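Local coordinates for PbSGBP-B lipoprotein (Prevotella bryantii B14, PDB 6D2Y), which probably binds polysaccharide at the bacterial surface, as a lipoprotein of a polysaccharide utilization locus, and holds a magnesium ion, at residues A[40-45]-A[65-70]; A[75-80]-A[96-101]; A[58-63]-A[128-133]. All blocks are in the same frame, centred on the assembly; numbering follows the deposited sequence.

Overall arrangement
From the N terminus, strand 39-45 runs out and the chain returns along strand 63-69, closing the loop of contact 1. Before that loop is complete, residues 58-63 have already opened contact 3, which closes only when the chain reaches residues 128-133, so contacts 1 and 3 cross. Contact 2, joining 75-80 to 96-101, opens after contact 1 has closed and falls wholly within the span of contact 3. Contact 1 pairs two strands of the three-stranded sheet, contact 2 packs that sheet on the five-stranded one, and contact 3 adds edge strand 57-59 to the latter. Contacts 2 and 3 meet where Val100 N lies 2.8 Å from Ser62 O.

Contact 1. Residues A[40-45]-A[65-70]; sequences VYYIRP and CLVGDN
The backbone amides of Tyr41 and Tyr42 both face Val67, and the pairing of the two strands is irregular at that point. Val67 O accepts from two successive backbone amides, Tyr41 N at 2.6 Å and Tyr42 N at 3.2 Å, which makes a classic beta bulge. Beyond it the pairing is regular and antiparallel: Val67 N gives its hydrogen to Tyr42 O, and Arg44 and Cys65 bond in both directions.

The Arg44 side chain shows how the face carrying Tyr42, Arg44, Cys65 and Val67 is packed. From CB, its CG is set between the backbone N and the carbonyl carbon (chi1 84°) and passes 4.0 Å from Cys65 O. The chain then runs extended to NE. CD comes up to Val67 CG2, NE lies 3.9 Å from Cys65 SG, and CZ again meets Val67 CG2. At the tip the two nitrogens part company: NH1 touches Val67 CG2 at 3.6 Å, with that methyl over one face of the guanidinium, while NH2 is near Cys65 SG. Val67 serves Tyr42 as well, since its CB sits over the centre of the Tyr42 ring, 3.9 Å from the centroid, in a CH-pi contact. The Tyr41 ring is laid over Gly68 in the same manner, with Gly68 CA 4.2 Å from its centroid, and Tyr41 OH ends 2.9 Å from Asp69 OD1.

On the other face Ile43 and Leu66 lie side by side, CD1 to CD1, and Val40 CG2 reaches Leu66 CD2. This apolar side looks into the sandwich, against Met112 and Met114 of strand 111-116 and Tyr124 and Phe126 of strand 121-129. Strand 63-69 is the middle one of its sheet, with 39-45 along one edge and 95-99 along the other.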
ATOM      1  N   VAL A  40     -42.394  11.124 -14.183  1.00 72.71           N
ATOM      2  CA  VAL A  40     -41.282  10.500 -14.895  1.00 63.83           C
ATOM      3  C   VAL A  40     -41.653   9.060 -15.206  1.00 59.84           C
ATOM      4  O   VAL A  40     -41.863   8.257 -14.290  1.00 60.01           O
ATOM      5  CB  VAL A  40     -39.971  10.549 -14.096  1.00 61.89           C
ATOM      6  CG1 VAL A  40     -38.966   9.563 -14.677  1.00 61.07           C
ATOM      7  CG2 VAL A  40     -39.397  11.932 -14.147  1.00 62.30           C
ATOM      8  N   TYR A  41     -41.715   8.732 -16.494  1.00 55.50           N
ATOM      9  CA  TYR A  41     -42.022   7.364 -16.888  1.00 58.36           C
ATOM     10  C   TYR A  41     -40.790   6.473 -16.778  1.00 59.24           C
ATOM     11  O   TYR A  41     -40.884   5.335 -16.307  1.00 59.94           O
ATOM     12  CB  TYR A  41     -42.585   7.343 -18.311  1.00 64.95           C
ATOM     13  CG  TYR A  41     -43.810   8.217 -18.516  1.00 71.45           C
ATOM     14  CD1 TYR A  41     -44.227   8.563 -19.793  1.00 72.01           C
ATOM     15  CD2 TYR A  41     -44.556   8.683 -17.436  1.00 74.94           C
ATOM     16  CE1 TYR A  41     -45.341   9.356 -19.991  1.00 77.28           C
ATOM     17  CE2 TYR A  41     -45.671   9.478 -17.625  1.00 74.91           C
ATOM     18  CZ  TYR A  41     -46.059   9.809 -18.904  1.00 78.31           C
ATOM     19  OH  TYR A  41     -47.170  10.595 -19.098  1.00 82.44           O
ATOM     20  N   TYR A  42     -39.631   6.979 -17.193  1.00 59.43           N
ATOM     21  CA  TYR A  42     -38.367   6.272 -17.030  1.00 52.80           C
ATOM     22  C   TYR A  42     -37.233   7.253 -17.295  1.00 51.23           C
ATOM     23  O   TYR A  42     -37.454   8.392 -17.715  1.00 53.65           O
ATOM     24  CB  TYR A  42     -38.270   5.050 -17.951  1.00 49.56           C
ATOM     25  CG  TYR A  42     -38.386   5.343 -19.430  1.00 54.58           C
ATOM     26  CD1 TYR A  42     -37.268   5.682 -20.183  1.00 55.61           C
ATOM     27  CD2 TYR A  42     -39.611   5.258 -20.080  1.00 61.78           C
ATOM     28  CE1 TYR A  42     -37.371   5.943 -21.538  1.00 59.28           C
ATOM     29  CE2 TYR A  42     -39.722   5.517 -21.435  1.00 62.23           C
ATOM     30  CZ  TYR A  42     -38.600   5.859 -22.159  1.00 62.34           C
ATOM     31  OH  TYR A  42     -38.706   6.117 -23.507  1.00 70.59           O
ATOM     32  N   ILE A  43     -36.010   6.793 -17.036  1.00 55.36           N
ATOM     33  CA  ILE A  43     -34.799   7.575 -17.249  1.00 57.24           C
ATOM     34  C   ILE A  43     -33.895   6.805 -18.199  1.00 58.13           C
ATOM     35  O   ILE A  43     -33.611   5.623 -17.973  1.00 53.32           O
ATOM     36  CB  ILE A  43     -34.068   7.870 -15.926  1.00 56.40           C
ATOM     37  CG1 ILE A  43     -35.025   8.505 -14.918  1.00 52.62           C
ATOM     38  CG2 ILE A  43     -32.852   8.756 -16.176  1.00 61.44           C
ATOM     39  CD1 ILE A  43     -34.330   9.312 -13.853  1.00 44.20           C
ATOM     40  N   ARG A  44     -33.443   7.472 -19.253  1.00 63.42           N
ATOM     41  CA  ARG A  44     -32.589   6.888 -20.273  1.00 69.42           C
ATOM     42  C   ARG A  44     -31.288   7.674 -20.383  1.00 70.43           C
ATOM     43  O   ARG A  44     -31.219   8.838 -19.969  1.00 70.27           O
ATOM     44  CB  ARG A  44     -33.306   6.864 -21.632  1.00 69.06           C
ATOM     45  CG  ARG A  44     -33.205   8.162 -22.416  1.00 70.04           C
ATOM     46  CD  ARG A  44     -34.128   8.160 -23.625  1.00 71.89           C
ATOM     47  NE  ARG A  44     -34.202   9.477 -24.253  1.00 73.42           N
ATOM     48  CZ  ARG A  44     -35.269   9.941 -24.897  1.00 74.02           C
ATOM     49  NH1 ARG A  44     -36.359   9.194 -25.001  1.00 74.15           N
ATOM     50  NH2 ARG A  44     -35.245  11.154 -25.437  1.00 70.05           N
ATOM     51  N   PRO A  45     -30.230   7.063 -20.913  1.00 68.31           N
ATOM     52  CA  PRO A  45     -28.973   7.796 -21.104  1.00 67.73           C
ATOM     53  C   PRO A  45     -29.115   8.854 -22.189  1.00 67.71           C
ATOM     54  O   PRO A  45     -30.076   8.882 -22.961  1.00 64.32           O
ATOM     55  CB  PRO A  45     -27.975   6.708 -21.512  1.00 76.12           C
ATOM     56  CG  PRO A  45     -28.604   5.421 -21.076  1.00 75.95           C
ATOM     57  CD  PRO A  45     -30.077   5.630 -21.213  1.00 70.34           C
ATOM     58  N   CYS A  65     -31.290  11.518 -19.039  1.00 51.15           N
ATOM     59  CA  CYS A  65     -32.437  12.160 -19.671  1.00 56.34           C
ATOM     60  C   CYS A  65     -33.718  11.594 -19.081  1.00 58.16           C
ATOM     61  O   CYS A  65     -33.963  10.386 -19.160  1.00 61.79           O
ATOM     62  CB  CYS A  65     -32.420  11.964 -21.188  1.00 66.35           C
ATOM     63  SG  CYS A  65     -33.855  12.685 -22.016  1.00 66.42           S
ATOM     64  N   LEU A  66     -34.535  12.469 -18.500  1.00 51.43           N
ATOM     65  CA  LEU A  66     -35.817  12.072 -17.938  1.00 52.34           C
ATOM     66  C   LEU A  66     -36.861  11.967 -19.040  1.00 58.74           C
ATOM     67  O   LEU A  66     -36.878  12.768 -19.978  1.00 64.48           O
ATOM     68  CB  LEU A  66     -36.274  13.079 -16.882  1.00 52.12           C
ATOM     69  CG  LEU A  66     -35.730  12.994 -15.450  1.00 51.57           C
ATOM     70  CD1 LEU A  66     -34.219  12.864 -15.395  1.00 51.37           C
ATOM     71  CD2 LEU A  66     -36.165  14.217 -14.670  1.00 49.90           C
ATOM     72  N   VAL A  67     -37.736  10.973 -18.925  1.00 56.25           N
ATOM     73  CA  VAL A  67     -38.801  10.756 -19.897  1.00 62.77           C
ATOM     74  C   VAL A  67     -40.114  10.743 -19.122  1.00 65.38           C
ATOM     75  O   VAL A  67     -40.481   9.731 -18.515  1.00 64.38           O
ATOM     76  CB  VAL A  67     -38.609   9.467 -20.704  1.00 61.35           C
ATOM     77  CG1 VAL A  67     -39.839   9.181 -21.553  1.00 69.84           C
ATOM     78  CG2 VAL A  67     -37.376   9.586 -21.586  1.00 57.60           C
ATOM     79  N   GLY A  68     -40.813  11.873 -19.129  1.00 71.37           N
ATOM     80  CA  GLY A  68     -42.082  12.018 -18.447  1.00 73.93           C
ATOM     81  C   GLY A  68     -42.906  13.104 -19.104  1.00 78.14           C
ATOM     82  O   GLY A  68     -42.637  13.454 -20.254  1.00 79.77           O
ATOM     83  N   ASP A  69     -43.921  13.626 -18.418  1.00 82.27           N
ATOM     84  CA  ASP A  69     -44.734  14.718 -18.942  1.00 88.79           C
ATOM     85  C   ASP A  69     -44.787  15.857 -17.931  1.00 80.84           C
ATOM     86  O   ASP A  69     -44.533  15.670 -16.737  1.00 76.47           O
ATOM     87  CB  ASP A  69     -46.174  14.274 -19.293  1.00102.08           C
ATOM     88  CG  ASP A  69     -46.228  13.185 -20.369  1.00114.21           C
ATOM     89  OD1 ASP A  69     -47.342  12.897 -20.851  1.00118.27           O
ATOM     90  OD2 ASP A  69     -45.186  12.604 -20.733  1.00116.87           O
ATOM     91  N   ASN A  70     -45.129  17.049 -18.434  1.00 77.82           N
ATOM     92  CA  ASN A  70     -45.143  18.285 -17.641  1.00 72.55           C
ATOM     93  C   ASN A  70     -43.811  18.505 -16.935  1.00 67.17           C
ATOM     94  O   ASN A  70     -43.754  18.994 -15.806  1.00 68.87           O
ATOM     95  CB  ASN A  70     -46.298  18.296 -16.638  1.00 72.64           C
ATOM     96  CG  ASN A  70     -47.650  18.264 -17.309  1.00 80.56           C
ATOM     97  OD1 ASN A  70     -47.777  18.594 -18.486  1.00 91.27           O
ATOM     98  ND2 ASN A  70     -48.677  17.882 -16.558  1.00 83.24           N
TER

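Contact 2. Residues A[75-80]-A[96-101]; sequences KGILFN and LIVSVP
Phe79 is the large bump here, and Val100 and Pro101 form the surface that receives it. Its CG is anti to the carbonyl carbon (chi1 -72°), which starts the ring off beside the backbone N. Val100 lies over one face of that ring, with CG1 4.3 Å from the centroid and displaced toward the rim. The side chains cross at about a right angle, and the two methyls lie along that one face, CG1 by CG and CD2, CG2 by CE2 and CZ, the latter methyl 4.1 Å from Phe79 CE2. At the CD1 corner the closest touch is with proline, where Pro101 CD comes to 3.5 Å from Phe79 CD1. Val98 CG1 fills in at the edge, near the ring plane, 4.2 Å from Phe79 CE1.

These are the facing surfaces of a beta sandwich, consistent with an immunoglobulin-like domain. Strand 75-79 belongs to one sheet and strand 96-99 to the other. Their axes approach to 9.7 Å and cross at -46°, and no hydrogen bond passes between the two segments, whose contact is made almost wholly by apolar side chains.

Further along, the gap is bridged by two branched chains reaching toward each other tip to tip. Ile77 CD1 meets Leu96 CD2 at 3.7 Å and also has Leu96 CD1 beside it, so the isoleucine tip rests against the leucine's forked end. The same CD1 is 4.3 Å from Val98 CG1, which leaves Val98 in the hollow between Ile77 and Phe79. Met112 of strand 111-116 packs on both Ile77 and Phe79, and Ile64 and Val128 add further cover to the phenyl.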
ATOM      1  N   LYS A  75     -38.805  23.100 -11.198  1.00 60.80           N
ATOM      2  CA  LYS A  75     -37.927  24.243 -10.984  1.00 61.18           C
ATOM      3  C   LYS A  75     -36.552  23.820 -10.489  1.00 56.25           C
ATOM      4  O   LYS A  75     -35.540  24.392 -10.908  1.00 56.79           O
ATOM      5  CB  LYS A  75     -38.565  25.222  -9.995  1.00 64.66           C
ATOM      6  CG  LYS A  75     -39.588  26.137 -10.636  1.00 71.45           C
ATOM      7  CD  LYS A  75     -39.179  26.484 -12.059  1.00 74.58           C
ATOM      8  CE  LYS A  75     -40.326  27.097 -12.834  1.00 80.71           C
ATOM      9  NZ  LYS A  75     -40.514  26.365 -14.114  1.00 81.62           N
ATOM     10  N   GLY A  76     -36.495  22.823  -9.611  1.00 55.96           N
ATOM     11  CA  GLY A  76     -35.229  22.324  -9.119  1.00 52.01           C
ATOM     12  C   GLY A  76     -35.241  20.812  -9.046  1.00 52.06           C
ATOM     13  O   GLY A  76     -36.295  20.177  -8.955  1.00 53.01           O
ATOM     14  N   ILE A  77     -34.040  20.240  -9.094  1.00 54.10           N
ATOM     15  CA  ILE A  77     -33.832  18.806  -8.939  1.00 51.44           C
ATOM     16  C   ILE A  77     -32.694  18.605  -7.951  1.00 50.01           C
ATOM     17  O   ILE A  77     -31.620  19.195  -8.110  1.00 58.61           O
ATOM     18  CB  ILE A  77     -33.501  18.127 -10.284  1.00 53.23           C
ATOM     19  CG1 ILE A  77     -34.725  18.102 -11.202  1.00 54.98           C
ATOM     20  CG2 ILE A  77     -32.981  16.718 -10.062  1.00 53.30           C
ATOM     21  CD1 ILE A  77     -34.494  17.383 -12.521  1.00 60.74           C
ATOM     22  N   LEU A  78     -32.919  17.776  -6.938  1.00 45.51           N
ATOM     23  CA  LEU A  78     -31.857  17.344  -6.042  1.00 46.15           C
ATOM     24  C   LEU A  78     -31.692  15.838  -6.134  1.00 42.50           C
ATOM     25  O   LEU A  78     -32.674  15.097  -6.035  1.00 49.14           O
ATOM     26  CB  LEU A  78     -32.142  17.728  -4.598  1.00 44.34           C
ATOM     27  CG  LEU A  78     -32.048  19.213  -4.299  1.00 56.32           C
ATOM     28  CD1 LEU A  78     -33.466  19.735  -4.300  1.00 63.34           C
ATOM     29  CD2 LEU A  78     -31.363  19.456  -2.937  1.00 62.11           C
ATOM     30  N   PHE A  79     -30.453  15.399  -6.320  1.00 41.85           N
ATOM     31  CA  PHE A  79     -30.072  14.004  -6.149  1.00 44.23           C
ATOM     32  C   PHE A  79     -29.601  13.835  -4.709  1.00 42.87           C
ATOM     33  O   PHE A  79     -28.553  14.370  -4.329  1.00 43.55           O
ATOM     34  CB  PHE A  79     -28.975  13.634  -7.140  1.00 49.50           C
ATOM     35  CG  PHE A  79     -29.450  13.530  -8.556  1.00 51.39           C
ATOM     36  CD1 PHE A  79     -29.526  14.653  -9.366  1.00 55.64           C
ATOM     37  CD2 PHE A  79     -29.817  12.306  -9.080  1.00 50.27           C
ATOM     38  CE1 PHE A  79     -29.961  14.552 -10.677  1.00 55.36           C
ATOM     39  CE2 PHE A  79     -30.252  12.197 -10.387  1.00 49.24           C
ATOM     40  CZ  PHE A  79     -30.324  13.320 -11.186  1.00 49.41           C
ATOM     41  N   ASN A  80     -30.380  13.105  -3.908  1.00 47.24           N
ATOM     42  CA  ASN A  80     -30.163  12.994  -2.461  1.00 46.93           C
ATOM     43  C   ASN A  80     -30.200  14.406  -1.893  1.00 41.89           C
ATOM     44  O   ASN A  80     -31.244  15.070  -2.018  1.00 42.58           O
ATOM     45  CB  ASN A  80     -28.882  12.202  -2.191  1.00 40.30           C
ATOM     46  CG  ASN A  80     -28.898  10.838  -2.837  1.00 52.10           C
ATOM     47  OD1 ASN A  80     -29.635   9.938  -2.416  1.00 55.34           O
ATOM     48  ND2 ASN A  80     -28.073  10.671  -3.861  1.00 42.43           N
ATOM     49  N   LEU A  96     -36.270  15.931 -20.033  1.00 61.53           N
ATOM     50  CA  LEU A  96     -35.388  16.798 -19.264  1.00 59.39           C
ATOM     51  C   LEU A  96     -34.036  16.111 -19.160  1.00 61.15           C
ATOM     52  O   LEU A  96     -33.956  14.956 -18.726  1.00 57.03           O
ATOM     53  CB  LEU A  96     -35.957  17.091 -17.868  1.00 55.14           C
ATOM     54  CG  LEU A  96     -35.236  18.102 -16.965  1.00 54.47           C
ATOM     55  CD1 LEU A  96     -36.211  18.687 -15.963  1.00 55.01           C
ATOM     56  CD2 LEU A  96     -34.057  17.491 -16.226  1.00 48.86           C
ATOM     57  N   ILE A  97     -32.981  16.820 -19.553  1.00 62.83           N
ATOM     58  CA  ILE A  97     -31.619  16.301 -19.527  1.00 61.41           C
ATOM     59  C   ILE A  97     -30.857  17.052 -18.444  1.00 60.15           C
ATOM     60  O   ILE A  97     -30.718  18.280 -18.507  1.00 62.44           O
ATOM     61  CB  ILE A  97     -30.937  16.429 -20.898  1.00 67.16           C
ATOM     62  CG1 ILE A  97     -31.680  15.588 -21.935  1.00 74.30           C
ATOM     63  CG2 ILE A  97     -29.475  16.004 -20.816  1.00 65.17           C
ATOM     64  CD1 ILE A  97     -31.150  15.740 -23.347  1.00 77.86           C
ATOM     65  N   VAL A  98     -30.385  16.316 -17.439  1.00 61.21           N
ATOM     66  CA  VAL A  98     -29.664  16.877 -16.305  1.00 59.19           C
ATOM     67  C   VAL A  98     -28.512  15.943 -15.957  1.00 62.09           C
ATOM     68  O   VAL A  98     -28.585  14.728 -16.162  1.00 62.92           O
ATOM     69  CB  VAL A  98     -30.600  17.091 -15.090  1.00 60.12           C
ATOM     70  CG1 VAL A  98     -31.142  15.761 -14.576  1.00 56.80           C
ATOM     71  CG2 VAL A  98     -29.896  17.856 -13.974  1.00 59.31           C
ATOM     72  N   SER A  99     -27.433  16.520 -15.442  1.00 64.94           N
ATOM     73  CA  SER A  99     -26.270  15.753 -15.019  1.00 64.45           C
ATOM     74  C   SER A  99     -26.265  15.609 -13.503  1.00 65.64           C
ATOM     75  O   SER A  99     -26.571  16.561 -12.775  1.00 57.89           O
ATOM     76  CB  SER A  99     -24.972  16.412 -15.491  1.00 65.45           C
ATOM     77  OG  SER A  99     -25.133  16.980 -16.779  1.00 76.99           O
ATOM     78  N   VAL A 100     -25.921  14.416 -13.035  1.00 61.73           N
ATOM     79  CA  VAL A 100     -25.855  14.153 -11.593  1.00 55.82           C
ATOM     80  C   VAL A 100     -24.736  14.992 -10.986  1.00 58.58           C
ATOM     81  O   VAL A 100     -23.633  15.051 -11.558  1.00 58.66           O
ATOM     82  CB  VAL A 100     -25.627  12.663 -11.336  1.00 47.42           C
ATOM     83  CG1 VAL A 100     -25.758  12.343  -9.854  1.00 46.34           C
ATOM     84  CG2 VAL A 100     -26.609  11.827 -12.147  1.00 45.48           C
ATOM     85  N   PRO A 101     -24.967  15.666  -9.858  1.00 56.15           N
ATOM     86  CA  PRO A 101     -23.901  16.461  -9.240  1.00 57.48           C
ATOM     87  C   PRO A 101     -22.688  15.608  -8.897  1.00 55.16           C
ATOM     88  O   PRO A 101     -22.770  14.387  -8.746  1.00 58.39           O
ATOM     89  CB  PRO A 101     -24.563  17.022  -7.976  1.00 51.66           C
ATOM     90  CG  PRO A 101     -26.017  17.037  -8.294  1.00 47.08           C
ATOM     91  CD  PRO A 101     -26.254  15.832  -9.160  1.00 49.67           C
TER

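Contact 3. Residues A[58-63]-A[128-133]; sequences ASLQST and VTISAP
Leu60 reaches over to Val128 and Ile130, and this apolar cluster is the tight half of the contact. Its CG is anti to the carbonyl carbon (chi1 -55°), beside the backbone N, and the branch beyond brings CD2 to Val128 and both methyls to Ile130. Leu60 CD2 lies 3.7 Å from Val128 CG1, the two side chains crossing at about a right angle, and equally near Ile130 CD1. The isoleucine methyl also meets Leu60 CD1, so the tip of Ile130 lies against the flank of the leucine's isopropyl group, nearly equidistant from CG, CD1 and CD2. Ile130 packs in turn on Leu157 and Tyr207, in loops of the IPT/TIG domain.

The backbone joins the segments by one direct hydrogen bond, Thr129 N to Ala58 O at 2.8 Å. The amide comes from above the carbonyl plane, 46° out of it. Val128 CA makes a CH...O contact with the same oxygen at 3.5 Å.

The Ser59 and Thr129 side is looser and exposed. Their side chains get no closer than 4.1 Å, Ser59 OG to Thr129 CG2. A water stands between the backbones: it donates to Thr129 O at 2.6 Å and accepts a weak bond from Leu60 N. It thus links Leu60 N and Thr129 O, 3.8 Å apart, in place of a direct bond.

From this point residues Ser59 to Ser62 form a type II turn, closed by Ser62 N and reinforced by Ser62 OG at 3.0 Å, both on Ser59 O and both from the same face of its plane. A short edge strand lying parallel to strand 121-129, the last of its sheet in sequence, while the strand before it belongs to the opposite sheet, recalls the A' and G strands of immunoglobulin-like sandwiches.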
ATOM      1  N   ALA A  58     -27.004   5.923 -11.713  1.00 60.70           N
ATOM      2  CA  ALA A  58     -26.065   6.679 -12.531  1.00 57.27           C
ATOM      3  C   ALA A  58     -24.922   7.167 -11.655  1.00 57.40           C
ATOM      4  O   ALA A  58     -25.128   7.487 -10.481  1.00 58.14           O
ATOM      5  CB  ALA A  58     -26.748   7.870 -13.218  1.00 61.10           C
ATOM      6  N   SER A  59     -23.726   7.225 -12.233  1.00 57.17           N
ATOM      7  CA  SER A  59     -22.559   7.676 -11.500  1.00 58.26           C
ATOM      8  C   SER A  59     -22.585   9.194 -11.351  1.00 59.43           C
ATOM      9  O   SER A  59     -23.420   9.891 -11.935  1.00 58.23           O
ATOM     10  CB  SER A  59     -21.281   7.254 -12.219  1.00 63.06           C
ATOM     11  OG  SER A  59     -21.358   5.905 -12.643  1.00 74.26           O
ATOM     12  N   LEU A  60     -21.650   9.707 -10.557  1.00 64.25           N
ATOM     13  CA  LEU A  60     -21.481  11.147 -10.451  1.00 64.47           C
ATOM     14  C   LEU A  60     -21.057  11.723 -11.795  1.00 69.53           C
ATOM     15  O   LEU A  60     -20.315  11.092 -12.553  1.00 77.15           O
ATOM     16  CB  LEU A  60     -20.444  11.482  -9.379  1.00 69.22           C
ATOM     17  CG  LEU A  60     -20.687  10.916  -7.980  1.00 64.90           C
ATOM     18  CD1 LEU A  60     -19.413  10.982  -7.153  1.00 60.67           C
ATOM     19  CD2 LEU A  60     -21.824  11.661  -7.286  1.00 59.26           C
ATOM     20  N   GLN A  61     -21.549  12.925 -12.094  1.00 69.71           N
ATOM     21  CA  GLN A  61     -21.319  13.662 -13.334  1.00 75.37           C
ATOM     22  C   GLN A  61     -21.943  12.985 -14.549  1.00 79.91           C
ATOM     23  O   GLN A  61     -21.737  13.459 -15.672  1.00 84.22           O
ATOM     24  CB  GLN A  61     -19.828  13.896 -13.614  1.00 74.30           C
ATOM     25  CG  GLN A  61     -19.257  15.136 -12.952  1.00 77.89           C
ATOM     26  CD  GLN A  61     -17.764  15.031 -12.719  1.00 89.19           C
ATOM     27  OE1 GLN A  61     -17.234  13.940 -12.509  1.00 96.42           O
ATOM     28  NE2 GLN A  61     -17.076  16.168 -12.757  1.00 92.42           N
ATOM     29  N   SER A  62     -22.689  11.899 -14.371  1.00 72.54           N
ATOM     30  CA  SER A  62     -23.348  11.261 -15.500  1.00 66.83           C
ATOM     31  C   SER A  62     -24.513  12.116 -15.977  1.00 67.62           C
ATOM     32  O   SER A  62     -25.284  12.651 -15.175  1.00 69.66           O
ATOM     33  CB  SER A  62     -23.846   9.869 -15.117  1.00 68.00           C
ATOM     34  OG  SER A  62     -22.773   9.040 -14.704  1.00 85.43           O
ATOM     35  N   THR A  63     -24.634  12.251 -17.293  1.00 65.09           N
ATOM     36  CA  THR A  63     -25.722  13.008 -17.896  1.00 65.96           C
ATOM     37  C   THR A  63     -26.845  12.044 -18.263  1.00 62.06           C
ATOM     38  O   THR A  63     -26.644  11.124 -19.062  1.00 67.08           O
ATOM     39  CB  THR A  63     -25.235  13.773 -19.126  1.00 71.11           C
ATOM     40  OG1 THR A  63     -24.069  14.533 -18.784  1.00 74.15           O
ATOM     41  CG2 THR A  63     -26.311  14.720 -19.623  1.00 71.30           C
ATOM     42  N   VAL A 128     -27.719   7.058  -6.799  1.00 45.71           N
ATOM     43  CA  VAL A 128     -26.503   7.691  -7.295  1.00 50.09           C
ATOM     44  C   VAL A 128     -25.355   6.731  -7.013  1.00 52.11           C
ATOM     45  O   VAL A 128     -25.016   6.477  -5.852  1.00 49.50           O
ATOM     46  CB  VAL A 128     -26.266   9.061  -6.646  1.00 49.90           C
ATOM     47  CG1 VAL A 128     -24.878   9.576  -6.994  1.00 48.76           C
ATOM     48  CG2 VAL A 128     -27.336  10.048  -7.094  1.00 44.51           C
ATOM     49  N   THR A 129     -24.765   6.190  -8.074  1.00 48.28           N
ATOM     50  CA  THR A 129     -23.715   5.190  -7.930  1.00 45.54           C
ATOM     51  C   THR A 129     -22.423   5.848  -7.464  1.00 48.69           C
ATOM     52  O   THR A 129     -21.932   6.790  -8.095  1.00 57.42           O
ATOM     53  CB  THR A 129     -23.502   4.457  -9.254  1.00 50.85           C
ATOM     54  OG1 THR A 129     -24.526   3.468  -9.419  1.00 58.41           O
ATOM     55  CG2 THR A 129     -22.140   3.779  -9.279  1.00 49.38           C
ATOM     56  N   ILE A 130     -21.879   5.356  -6.354  1.00 50.24           N
ATOM     57  CA  ILE A 130     -20.626   5.843  -5.795  1.00 49.02           C
ATOM     58  C   ILE A 130     -19.625   4.697  -5.800  1.00 56.82           C
ATOM     59  O   ILE A 130     -19.993   3.526  -5.652  1.00 54.50           O
ATOM     60  CB  ILE A 130     -20.820   6.408  -4.371  1.00 51.44           C
ATOM     61  CG1 ILE A 130     -21.915   7.476  -4.365  1.00 50.42           C
ATOM     62  CG2 ILE A 130     -19.520   6.988  -3.828  1.00 50.33           C
ATOM     63  CD1 ILE A 130     -21.485   8.799  -4.958  1.00 59.32           C
ATOM     64  N   SER A 131     -18.352   5.041  -5.986  1.00 62.40           N
ATOM     65  CA  SER A 131     -17.300   4.035  -6.024  1.00 64.42           C
ATOM     66  C   SER A 131     -17.259   3.237  -4.726  1.00 56.76           C
ATOM     67  O   SER A 131     -17.501   3.769  -3.639  1.00 50.41           O
ATOM     68  CB  SER A 131     -15.947   4.702  -6.274  1.00 70.64           C
ATOM     69  OG  SER A 131     -14.910   3.740  -6.342  1.00 76.22           O
ATOM     70  N   ALA A 132     -16.962   1.945  -4.854  1.00 54.93           N
ATOM     71  CA  ALA A 132     -16.772   1.083  -3.702  1.00 54.92           C
ATOM     72  C   ALA A 132     -15.533   1.519  -2.921  1.00 48.11           C
ATOM     73  O   ALA A 132     -14.686   2.245  -3.445  1.00 56.13           O
ATOM     74  CB  ALA A 132     -16.636  -0.370  -4.154  1.00 57.75           C
ATOM     75  N   PRO A 133     -15.410   1.103  -1.659  1.00 46.64           N
ATOM     76  CA  PRO A 133     -14.233   1.501  -0.878  1.00 50.48           C
ATOM     77  C   PRO A 133     -12.952   0.957  -1.489  1.00 62.82           C
ATOM     78  O   PRO A 133     -12.918  -0.151  -2.028  1.00 63.28           O
ATOM     79  CB  PRO A 133     -14.496   0.891   0.503  1.00 50.48           C
ATOM     80  CG  PRO A 133     -15.963   0.676   0.557  1.00 50.54           C
ATOM     81  CD  PRO A 133     -16.373   0.342  -0.842  1.00 50.26           C
TER
HETATM   82  O   HOH W   1     -19.524   7.646  -8.789  1.00 42.45           O